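Local coordinates for protein neutral ceramidase (Pseudomonas aeruginosa, PDB 2ZWS) that cleaves the N-acyl linkage of ceramides to give sphingosine and a free fatty acid, and also catalyses the reverse synthesis of ceramide, at residues 212-217 with 585-590; 513-518 with 549-554; 618-623 with 629-634. One frame throughout, in Å; residues are numbered along the deposited sequence. Where two conformers were deposited one is given.

The three interactions follow the C-terminal beta-sandwich region from its junction with the N-terminal region out to a hairpin. Interaction 1 joins the two regions near the magnesium site through a buried leucine and partly solvated polar groups, with no direct hydrogen bond across. Interaction 2 is small but wholly buried, a single carboxylate-amide bond between two loops. Interaction 3 is the largest and most regular, antiparallel strand pairing that is partly exposed. Interactions 2 and 3 adjoin, since the loop carboxylate, amide and arginine of interaction 2 all bond to the hairpin; Pro549 of 549-554 also packs on Tyr586 and Trp588 of interaction 1.

Interaction 1 of 3, residues 212-217 with 585-590; sequences NHLISP and QYRWER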
loop_
_atom_site.group_PDB
_atom_site.type_symbol
_atom_site.label_atom_id
_atom_site.label_comp_id
_atom_site.label_asym_id
_atom_site.label_seq_id
_atom_site.Cartn_x
_atom_site.Cartn_y
_atom_site.Cartn_z
ATOM N N ASN A 212 -6.096 -5.955 -15.176
ATOM C CA ASN A 212 -4.794 -5.367 -15.412
ATOM C C ASN A 212 -3.689 -6.268 -14.873
ATOM O O ASN A 212 -3.828 -6.857 -13.795
ATOM C CB ASN A 212 -4.712 -4.007 -14.724
ATOM C CG ASN A 212 -3.274 -3.542 -14.566
ATOM O OD1 ASN A 212 -2.595 -3.228 -15.534
ATOM N ND2 ASN A 212 -2.806 -3.518 -13.323
ATOM N N HIS A 213 -2.576 -6.334 -15.602
ATOM C CA HIS A 213 -1.469 -7.182 -15.181
ATOM C C HIS A 213 -0.194 -6.401 -14.918
ATOM O O HIS A 213 0.822 -6.988 -14.525
ATOM C CB HIS A 213 -1.241 -8.271 -16.225
ATOM C CG HIS A 213 -2.372 -9.252 -16.327
ATOM N ND1 HIS A 213 -3.408 -9.104 -17.222
ATOM C CD2 HIS A 213 -2.606 -10.409 -15.669
ATOM C CE1 HIS A 213 -4.250 -10.119 -17.091
ATOM N NE2 HIS A 213 -3.788 -10.924 -16.154
ATOM N N LEU A 214 -0.238 -5.077 -15.107
ATOM C CA LEU A 214 0.952 -4.264 -14.856
ATOM C C LEU A 214 1.005 -3.807 -13.404
ATOM O O LEU A 214 -0.013 -3.395 -12.841
ATOM C CB LEU A 214 0.947 -3.018 -15.733
ATOM C CG LEU A 214 0.940 -3.263 -17.249
ATOM C CD1 LEU A 214 1.048 -1.916 -17.965
ATOM C CD2 LEU A 214 2.048 -4.219 -17.709
ATOM N N ILE A 215 2.192 -3.875 -12.806
ATOM C CA ILE A 215 2.375 -3.358 -11.452
ATOM C C ILE A 215 2.063 -1.887 -11.429
ATOM O O ILE A 215 2.504 -1.120 -12.291
ATOM C CB ILE A 215 3.805 -3.627 -10.940
ATOM C CG1 ILE A 215 3.954 -5.124 -10.686
ATOM C CG2 ILE A 215 4.090 -2.808 -9.680
ATOM C CD1 ILE A 215 5.341 -5.566 -10.188
ATOM N N SER A 216 1.276 -1.487 -10.429
ATOM C CA SER A 216 0.924 -0.080 -10.310
ATOM C C SER A 216 0.568 0.247 -8.861
ATOM O O SER A 216 -0.040 -0.568 -8.169
ATOM C CB SER A 216 -0.294 0.237 -11.188
ATOM O OG SER A 216 -0.789 1.544 -10.926
ATOM N N PRO A 217 0.945 1.444 -8.411
ATOM C CA PRO A 217 0.536 1.931 -7.099
ATOM C C PRO A 217 -0.849 2.610 -7.130
ATOM O O PRO A 217 -1.274 3.174 -6.106
ATOM C CB PRO A 217 1.631 2.943 -6.772
ATOM C CG PRO A 217 1.951 3.571 -8.128
ATOM C CD PRO A 217 1.837 2.401 -9.093
ATOM N N GLN A 585 5.546 2.284 -20.103
ATOM C CA GLN A 585 5.138 0.956 -19.671
ATOM C C GLN A 585 6.167 -0.061 -20.103
ATOM O O GLN A 585 6.800 0.098 -21.139
ATOM C CB GLN A 585 3.768 0.599 -20.249
ATOM C CG GLN A 585 2.668 1.593 -19.804
ATOM C CD GLN A 585 1.241 1.250 -20.274
ATOM O OE1 GLN A 585 0.307 2.005 -20.002
ATOM N NE2 GLN A 585 1.070 0.157 -20.967
ATOM N N TYR A 586 6.299 -1.103 -19.283
ATOM C CA TYR A 586 7.150 -2.264 -19.539
ATOM C C TYR A 586 6.270 -3.492 -19.451
ATOM O O TYR A 586 5.581 -3.685 -18.450
ATOM C CB TYR A 586 8.274 -2.346 -18.489
ATOM C CG TYR A 586 8.895 -3.726 -18.342
ATOM C CD1 TYR A 586 9.822 -4.202 -19.284
ATOM C CD2 TYR A 586 8.559 -4.562 -17.256
ATOM C CE1 TYR A 586 10.404 -5.460 -19.149
ATOM C CE2 TYR A 586 9.116 -5.852 -17.131
ATOM C CZ TYR A 586 10.056 -6.278 -18.073
ATOM O OH TYR A 586 10.590 -7.545 -17.929
ATOM N N ARG A 587 6.232 -4.264 -20.534
ATOM C CA ARG A 587 5.435 -5.496 -20.563
ATOM C C ARG A 587 6.323 -6.661 -20.942
ATOM O O ARG A 587 7.101 -6.561 -21.884
ATOM C CB ARG A 587 4.280 -5.403 -21.564
ATOM C CG ARG A 587 3.289 -6.571 -21.414
ATOM C CD ARG A 587 2.057 -6.509 -22.326
ATOM N NE ARG A 587 1.282 -5.287 -22.116
ATOM C CZ ARG A 587 0.342 -5.106 -21.185
ATOM N NH1 ARG A 587 -0.004 -6.079 -20.337
ATOM N NH2 ARG A 587 -0.261 -3.929 -21.109
ATOM N N TRP A 588 6.197 -7.740 -20.187
ATOM C CA TRP A 588 6.929 -8.982 -20.427
ATOM C C TRP A 588 5.972 -10.068 -20.885
ATOM O O TRP A 588 4.898 -10.228 -20.301
ATOM C CB TRP A 588 7.540 -9.484 -19.119
ATOM C CG TRP A 588 8.372 -10.720 -19.314
ATOM C CD1 TRP A 588 9.686 -10.765 -19.703
ATOM C CD2 TRP A 588 7.951 -12.076 -19.137
ATOM N NE1 TRP A 588 10.119 -12.076 -19.765
ATOM C CE2 TRP A 588 9.068 -12.903 -19.450
ATOM C CE3 TRP A 588 6.742 -12.677 -18.765
ATOM C CZ2 TRP A 588 9.012 -14.302 -19.366
ATOM C CZ3 TRP A 588 6.683 -14.073 -18.680
ATOM C CH2 TRP A 588 7.817 -14.866 -19.011
ATOM N N GLU A 589 6.376 -10.852 -21.893
ATOM C CA GLU A 589 5.581 -12.019 -22.245
ATOM C C GLU A 589 6.431 -13.162 -22.734
ATOM O O GLU A 589 7.464 -12.978 -23.375
ATOM C CB GLU A 589 4.459 -11.695 -23.229
ATOM C CG GLU A 589 4.852 -11.581 -24.657
ATOM C CD GLU A 589 3.665 -11.278 -25.554
ATOM O OE1 GLU A 589 3.395 -12.084 -26.464
ATOM O OE2 GLU A 589 3.010 -10.231 -25.347
ATOM N N ARG A 590 5.978 -14.353 -22.357
ATOM C CA ARG A 590 6.603 -15.612 -22.740
ATOM C C ARG A 590 6.453 -15.811 -24.247
ATOM O O ARG A 590 5.389 -15.563 -24.820
ATOM C CB ARG A 590 5.886 -16.739 -22.002
ATOM C CG ARG A 590 6.303 -18.149 -22.413
ATOM C CD ARG A 590 7.805 -18.359 -22.188
ATOM N NE ARG A 590 8.144 -18.423 -20.762
ATOM C CZ ARG A 590 9.356 -18.184 -20.260
ATOM N NH1 ARG A 590 9.560 -18.311 -18.948
ATOM N NH2 ARG A 590 10.368 -17.809 -21.046
HETATM O O HOH W 1 -2.467 -5.588 -18.350
#
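In the mixed sheet where the N-terminal region meets the C-terminal beta-sandwich region, Leu214 of the edge strand packs against Gln585 and Arg587 of strand 584-591; strand 32-36 comes between the two in the order of the sheet. Leu214 suits the place, since its two methyls can each meet a flat polar group, the amide of Gln585 and the guanidinium of Arg587. CG stands beside the backbone N (chi1 -60°), which aims the fork at the strand. CD1 lies 3.6 Å from Gln585 NE2, while CD2 comes 3.6 Å from the backbone Tyr586 O. In the conformer described, Arg587 bends at chi3 (-58°), the two side chains cross at about a right angle, and Leu214 CD2 lies 3.7 Å above one face of the guanidinium, toward its rim. A water bridges the segments, accepting from Arg587 NH1 and from His213 N, so NH1 has a water partner at the edge while the methyl takes the face. Gln585 lies close to His37, a magnesium ligand, and His213 and Ile215 hydrogen-bond by their backbones to strand 32-36 and just beyond it, His37 included, placing the contact beside that metal site. Asn212 fixes the leucine backbone from both ends. In an Asx turn its OD1 accepts from Leu214 N at 3.0 Å, from above the carbonyl plane, and its ND2 donates in plane to a lone pair of Leu214 O at 2.8 Å.

Interaction 2 of 3, residues 513-518 with 549-554; sequences VADDPY and PKNDLR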
loop_
_atom_site.group_PDB
_atom_site.type_symbol
_atom_site.label_atom_id
_atom_site.label_comp_id
_atom_site.label_asym_id
_atom_site.label_seq_id
_atom_site.Cartn_x
_atom_site.Cartn_y
_atom_site.Cartn_z
ATOM N N VAL A 513 12.797 -21.623 -14.934
ATOM C CA VAL A 513 13.610 -22.794 -15.312
ATOM C C VAL A 513 14.888 -22.306 -15.999
ATOM O O VAL A 513 16.008 -22.644 -15.578
ATOM C CB VAL A 513 12.818 -23.726 -16.262
ATOM C CG1 VAL A 513 13.681 -24.880 -16.780
ATOM C CG2 VAL A 513 11.551 -24.251 -15.568
ATOM N N ALA A 514 14.727 -21.478 -17.032
ATOM C CA ALA A 514 15.857 -20.919 -17.765
ATOM C C ALA A 514 15.320 -19.994 -18.856
ATOM O O ALA A 514 14.108 -20.024 -19.186
ATOM C CB ALA A 514 16.699 -22.038 -18.392
ATOM N N ASP A 515 16.214 -19.150 -19.366
ATOM C CA ASP A 515 15.926 -18.284 -20.511
ATOM C C ASP A 515 16.807 -18.643 -21.690
ATOM O O ASP A 515 17.995 -18.953 -21.523
ATOM C CB ASP A 515 16.224 -16.823 -20.170
ATOM C CG ASP A 515 15.437 -16.325 -18.975
ATOM O OD1 ASP A 515 14.237 -16.040 -19.131
ATOM O OD2 ASP A 515 16.029 -16.211 -17.890
ATOM N N ASP A 516 16.240 -18.516 -22.880
ATOM C CA ASP A 516 16.991 -18.557 -24.123
ATOM C C ASP A 516 16.550 -17.371 -24.968
ATOM O O ASP A 516 15.384 -16.948 -24.874
ATOM C CB ASP A 516 16.668 -19.836 -24.880
ATOM C CG ASP A 516 17.203 -21.069 -24.185
ATOM O OD1 ASP A 516 16.373 -21.872 -23.711
ATOM O OD2 ASP A 516 18.445 -21.223 -24.114
ATOM N N PRO A 517 17.453 -16.852 -25.823
ATOM C CA PRO A 517 17.039 -15.809 -26.745
ATOM C C PRO A 517 16.135 -16.393 -27.827
ATOM O O PRO A 517 16.006 -17.630 -27.942
ATOM C CB PRO A 517 18.352 -15.311 -27.365
ATOM C CG PRO A 517 19.460 -16.111 -26.721
ATOM C CD PRO A 517 18.866 -17.250 -26.000
ATOM N N TYR A 518 15.479 -15.528 -28.594
ATOM C CA TYR A 518 14.754 -15.984 -29.780
ATOM C C TYR A 518 15.769 -16.722 -30.650
ATOM O O TYR A 518 16.926 -16.318 -30.743
ATOM C CB TYR A 518 14.253 -14.797 -30.590
ATOM C CG TYR A 518 12.940 -14.154 -30.179
ATOM C CD1 TYR A 518 12.026 -13.782 -31.155
ATOM C CD2 TYR A 518 12.643 -13.853 -28.841
ATOM C CE1 TYR A 518 10.833 -13.158 -30.832
ATOM C CE2 TYR A 518 11.444 -13.224 -28.496
ATOM C CZ TYR A 518 10.552 -12.880 -29.496
ATOM O OH TYR A 518 9.369 -12.254 -29.196
ATOM N N PRO A 549 11.834 -11.296 -15.788
ATOM C CA PRO A 549 12.073 -10.312 -14.713
ATOM C C PRO A 549 12.136 -10.928 -13.304
ATOM O O PRO A 549 12.621 -10.255 -12.388
ATOM C CB PRO A 549 10.881 -9.330 -14.847
ATOM C CG PRO A 549 9.880 -10.033 -15.585
ATOM C CD PRO A 549 10.562 -11.031 -16.489
ATOM N N LYS A 550 11.658 -12.174 -13.115
ATOM C CA LYS A 550 11.854 -12.845 -11.798
ATOM C C LYS A 550 13.333 -13.033 -11.480
ATOM O O LYS A 550 13.701 -13.202 -10.310
ATOM C CB LYS A 550 11.182 -14.223 -11.707
ATOM C CG LYS A 550 9.724 -14.201 -11.340
ATOM C CD LYS A 550 9.122 -15.632 -11.342
ATOM C CE LYS A 550 7.707 -15.559 -10.831
ATOM N NZ LYS A 550 7.059 -16.889 -10.800
ATOM N N ASN A 551 14.177 -13.004 -12.504
ATOM C CA ASN A 551 15.623 -13.195 -12.283
ATOM C C ASN A 551 16.266 -12.069 -11.462
ATOM O O ASN A 551 17.207 -12.318 -10.720
ATOM C CB ASN A 551 16.374 -13.300 -13.606
ATOM C CG ASN A 551 16.079 -14.576 -14.356
ATOM O OD1 ASN A 551 15.904 -15.667 -13.769
ATOM N ND2 ASN A 551 16.000 -14.454 -15.669
ATOM N N ASP A 552 15.756 -10.843 -11.601
ATOM C CA ASP A 552 16.290 -9.683 -10.883
ATOM C C ASP A 552 15.202 -8.602 -10.885
ATOM O O ASP A 552 14.728 -8.205 -11.942
ATOM C CB ASP A 552 17.581 -9.183 -11.537
ATOM C CG ASP A 552 18.361 -8.218 -10.658
ATOM O OD1 ASP A 552 17.778 -7.241 -10.130
ATOM O OD2 ASP A 552 19.582 -8.448 -10.472
ATOM N N LEU A 553 14.826 -8.114 -9.707
ATOM C CA LEU A 553 13.767 -7.076 -9.596
ATOM C C LEU A 553 14.207 -5.718 -10.075
ATOM O O LEU A 553 13.390 -4.795 -10.223
ATOM C CB LEU A 553 13.347 -6.931 -8.143
ATOM C CG LEU A 553 12.975 -8.230 -7.456
ATOM C CD1 LEU A 553 12.497 -7.966 -6.036
ATOM C CD2 LEU A 553 11.913 -8.908 -8.205
ATOM N N ARG A 554 15.517 -5.584 -10.269
ATOM C CA ARG A 554 16.117 -4.320 -10.676
ATOM C C ARG A 554 15.760 -3.179 -9.700
ATOM O O ARG A 554 15.409 -2.070 -10.089
ATOM C CB ARG A 554 15.789 -3.999 -12.141
ATOM C CG ARG A 554 16.304 -5.115 -13.069
ATOM C CD ARG A 554 16.537 -4.671 -14.494
ATOM N NE ARG A 554 17.650 -3.727 -14.624
ATOM C CZ ARG A 554 18.937 -4.067 -14.650
ATOM N NH1 ARG A 554 19.851 -3.112 -14.776
ATOM N NH2 ARG A 554 19.300 -5.344 -14.532
#
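Asp515 and Asn551 each reach out of their own loop; the side chains come from opposite directions, and the edge of the amide brings its N-H to one carboxylate oxygen. Their flat groups are turned almost perpendicular, with the two planes 85° apart. Asn551 ND2 donates to Asp515 OD2 at 2.8 Å, and the N-H...O angle of 149° makes the bond moderately bent. The amide nitrogen comes to the syn side of OD2, somewhat tilted out of the carboxylate plane, whereas the oxygen lies close to the amide plane of Asn551. Asp515 carries CG beside its backbone N (chi1 -58°), which swings the carboxylate toward 549-554.

Both groups also serve the hairpin strand 611-622. Asp515 OD2 takes a second bond from Lys622 N, and OD1 accepts from His548 N, while Asn551 ND2 also donates to Asn620 O. Asp515 accepts from the strand and Asn551 donates to it, so both loops are tied to strand 611-622 as well as to each other. Asparagine fits because one ND2 can supply two N-H groups; aspartate fits because its two oxygens can collect several.

Further along 549-554 the chain folds back on itself. Asp552 OD1 accepts from Arg554 N at 2.8 Å through the anti lone pair, an Asx turn, and Asp552 N bonds to Pro549 O at 3.3 Å. Beyond the turn, Arg554 NH2 bonds to Glu631 OE1 and Asn620 OD1 of the hairpin, and Arg554 NE to Thr558 O.

The contact is buried, and all these partners of the Asp515 carboxylate are N-H donors, so the group is probably deprotonated, its negative charge probably stabilised by three N-H donors, none of them charged.

Interaction 3 of 3, residues 618-623 with 629-634; sequences YGNAKN and ISEIGG
The beta hairpin of strands 611-622 and 629-642 pairs Gly619 with Ile632 and Ala621 with Ser630 as antiparallel hydrogen-bonded pairs, most of it (from Asn620 on) within the region required for correct folding and localization. Gly619 N reaches Ile632 O at 2.9 Å and Ile632 N returns to Gly619 O; Ala621 and Ser630 exchange the same two bonds. At the non-hydrogen-bonded pairs the CA-H groups help, as where Ile629 CA lies 3.3 Å from Ala621 O. On the face of Ala621 and Ile632, in the conformer described, the isoleucine leans over the backbone and leaves little room for a side chain at 619, which a glycine probably suits. Ile632 CG1 sits between the backbone N and the carbonyl carbon (chi1 63°), 3.5 Å from Gly619 C, while CG2 meets Ala621 CB at 4.1 Å. On the other face Ile629 CG1 packs on Lys622 CB, and Glu631, again in the conformer described, bends at chi2 and crosses the Asn620 side chain, amide and carboxylate planes nearly perpendicular. Arg554 serves both, with a salt bridge to Glu631. In that conformer the second carboxylate oxygen, Glu631 OE2, lies at the edge of the Tyr618 ring, 3.9 Å from CD1.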
loop_
_atom_site.group_PDB
_atom_site.type_symbol
_atom_site.label_atom_id
_atom_site.label_comp_id
_atom_site.label_asym_id
_atom_site.label_seq_id
_atom_site.Cartn_x
_atom_site.Cartn_y
_atom_site.Cartn_z
ATOM N N TYR A 618 17.075 -2.813 -20.097
ATOM C CA TYR A 618 17.926 -3.599 -19.201
ATOM C C TYR A 618 17.113 -4.770 -18.674
ATOM O O TYR A 618 15.973 -4.567 -18.252
ATOM C CB TYR A 618 18.354 -2.754 -18.002
ATOM C CG TYR A 618 19.090 -1.482 -18.296
ATOM C CD1 TYR A 618 20.478 -1.445 -18.203
ATOM C CD2 TYR A 618 18.423 -0.306 -18.625
ATOM C CE1 TYR A 618 21.174 -0.271 -18.435
ATOM C CE2 TYR A 618 19.105 0.879 -18.862
ATOM C CZ TYR A 618 20.494 0.879 -18.773
ATOM O OH TYR A 618 21.213 2.043 -18.991
ATOM N N GLY A 619 17.680 -5.974 -18.689
ATOM C CA GLY A 619 17.022 -7.174 -18.166
ATOM C C GLY A 619 18.048 -8.170 -17.642
ATOM O O GLY A 619 19.233 -7.839 -17.524
ATOM N N ASN A 620 17.601 -9.378 -17.328
ATOM C CA ASN A 620 18.474 -10.418 -16.786
ATOM C C ASN A 620 18.017 -11.759 -17.303
ATOM O O ASN A 620 16.809 -11.995 -17.451
ATOM C CB ASN A 620 18.470 -10.400 -15.237
ATOM C CG ASN A 620 18.924 -9.066 -14.671
ATOM O OD1 ASN A 620 18.129 -8.122 -14.601
ATOM N ND2 ASN A 620 20.218 -8.959 -14.289
ATOM N N ALA A 621 18.976 -12.635 -17.590
ATOM C CA ALA A 621 18.667 -13.960 -18.122
ATOM C C ALA A 621 19.314 -15.082 -17.313
ATOM O O ALA A 621 20.401 -14.896 -16.773
ATOM C CB ALA A 621 19.100 -14.047 -19.578
ATOM N N LYS A 622 18.645 -16.234 -17.223
ATOM C CA LYS A 622 19.140 -17.387 -16.447
ATOM C C LYS A 622 19.601 -18.532 -17.379
ATOM O O LYS A 622 18.865 -18.934 -18.297
ATOM C CB LYS A 622 18.036 -17.920 -15.523
ATOM C CG LYS A 622 18.478 -19.068 -14.577
ATOM C CD LYS A 622 17.264 -19.636 -13.839
ATOM C CE LYS A 622 17.642 -20.823 -12.983
ATOM N NZ LYS A 622 16.529 -21.189 -12.040
ATOM N N ASN A 623 20.811 -19.051 -17.138
ATOM C CA ASN A 623 21.346 -20.206 -17.899
ATOM C C ASN A 623 20.830 -21.522 -17.305
ATOM O O ASN A 623 20.953 -21.733 -16.098
ATOM C CB ASN A 623 22.869 -20.173 -17.823
ATOM C CG ASN A 623 23.546 -21.242 -18.706
ATOM O OD1 ASN A 623 23.546 -22.444 -18.394
ATOM N ND2 ASN A 623 24.155 -20.788 -19.792
ATOM N N ILE A 629 22.695 -16.179 -13.390
ATOM C CA ILE A 629 21.850 -15.088 -13.868
ATOM C C ILE A 629 22.795 -13.967 -14.320
ATOM O O ILE A 629 23.688 -13.577 -13.567
ATOM C CB ILE A 629 20.854 -14.622 -12.775
ATOM C CG1 ILE A 629 19.826 -15.746 -12.483
ATOM C CG2 ILE A 629 20.178 -13.286 -13.213
ATOM C CD1 ILE A 629 19.215 -15.671 -11.112
ATOM N N SER A 630 22.615 -13.513 -15.565
ATOM C CA SER A 630 23.467 -12.487 -16.181
ATOM C C SER A 630 22.675 -11.256 -16.575
ATOM O O SER A 630 21.466 -11.334 -16.802
ATOM C CB SER A 630 24.151 -13.023 -17.454
ATOM O OG SER A 630 24.889 -14.216 -17.229
ATOM N N GLU A 631 23.377 -10.136 -16.695
ATOM C CA GLU A 631 22.813 -8.894 -17.196
ATOM C C GLU A 631 22.701 -8.926 -18.709
ATOM O O GLU A 631 23.653 -9.318 -19.383
ATOM C CB GLU A 631 23.714 -7.721 -16.803
ATOM C CG GLU A 631 23.298 -6.371 -17.378
ATOM C CD GLU A 631 21.944 -5.897 -16.863
ATOM O OE1 GLU A 631 21.628 -6.193 -15.682
ATOM O OE2 GLU A 631 21.205 -5.223 -17.631
ATOM N N ILE A 632 21.557 -8.485 -19.235
ATOM C CA ILE A 632 21.371 -8.355 -20.678
ATOM C C ILE A 632 20.788 -6.977 -20.996
ATOM O O ILE A 632 20.226 -6.309 -20.112
ATOM C CB ILE A 632 20.507 -9.508 -21.267
ATOM C CG1 ILE A 632 19.077 -9.508 -20.699
ATOM C CG2 ILE A 632 21.171 -10.864 -21.011
ATOM C CD1 ILE A 632 18.042 -8.845 -21.598
ATOM N N GLY A 633 20.920 -6.537 -22.241
ATOM C CA GLY A 633 20.416 -5.222 -22.593
ATOM C C GLY A 633 20.543 -4.889 -24.048
ATOM O O GLY A 633 21.238 -5.593 -24.783
ATOM N N GLY A 634 19.896 -3.806 -24.451
ATOM C CA GLY A 634 19.890 -3.380 -25.852
ATOM C C GLY A 634 19.369 -1.966 -25.973
ATOM O O GLY A 634 18.726 -1.456 -25.057
HETATM O O HOH W 2 22.524 -10.541 -13.217
HETATM O O HOH W 3 23.152 -16.308 -17.501
#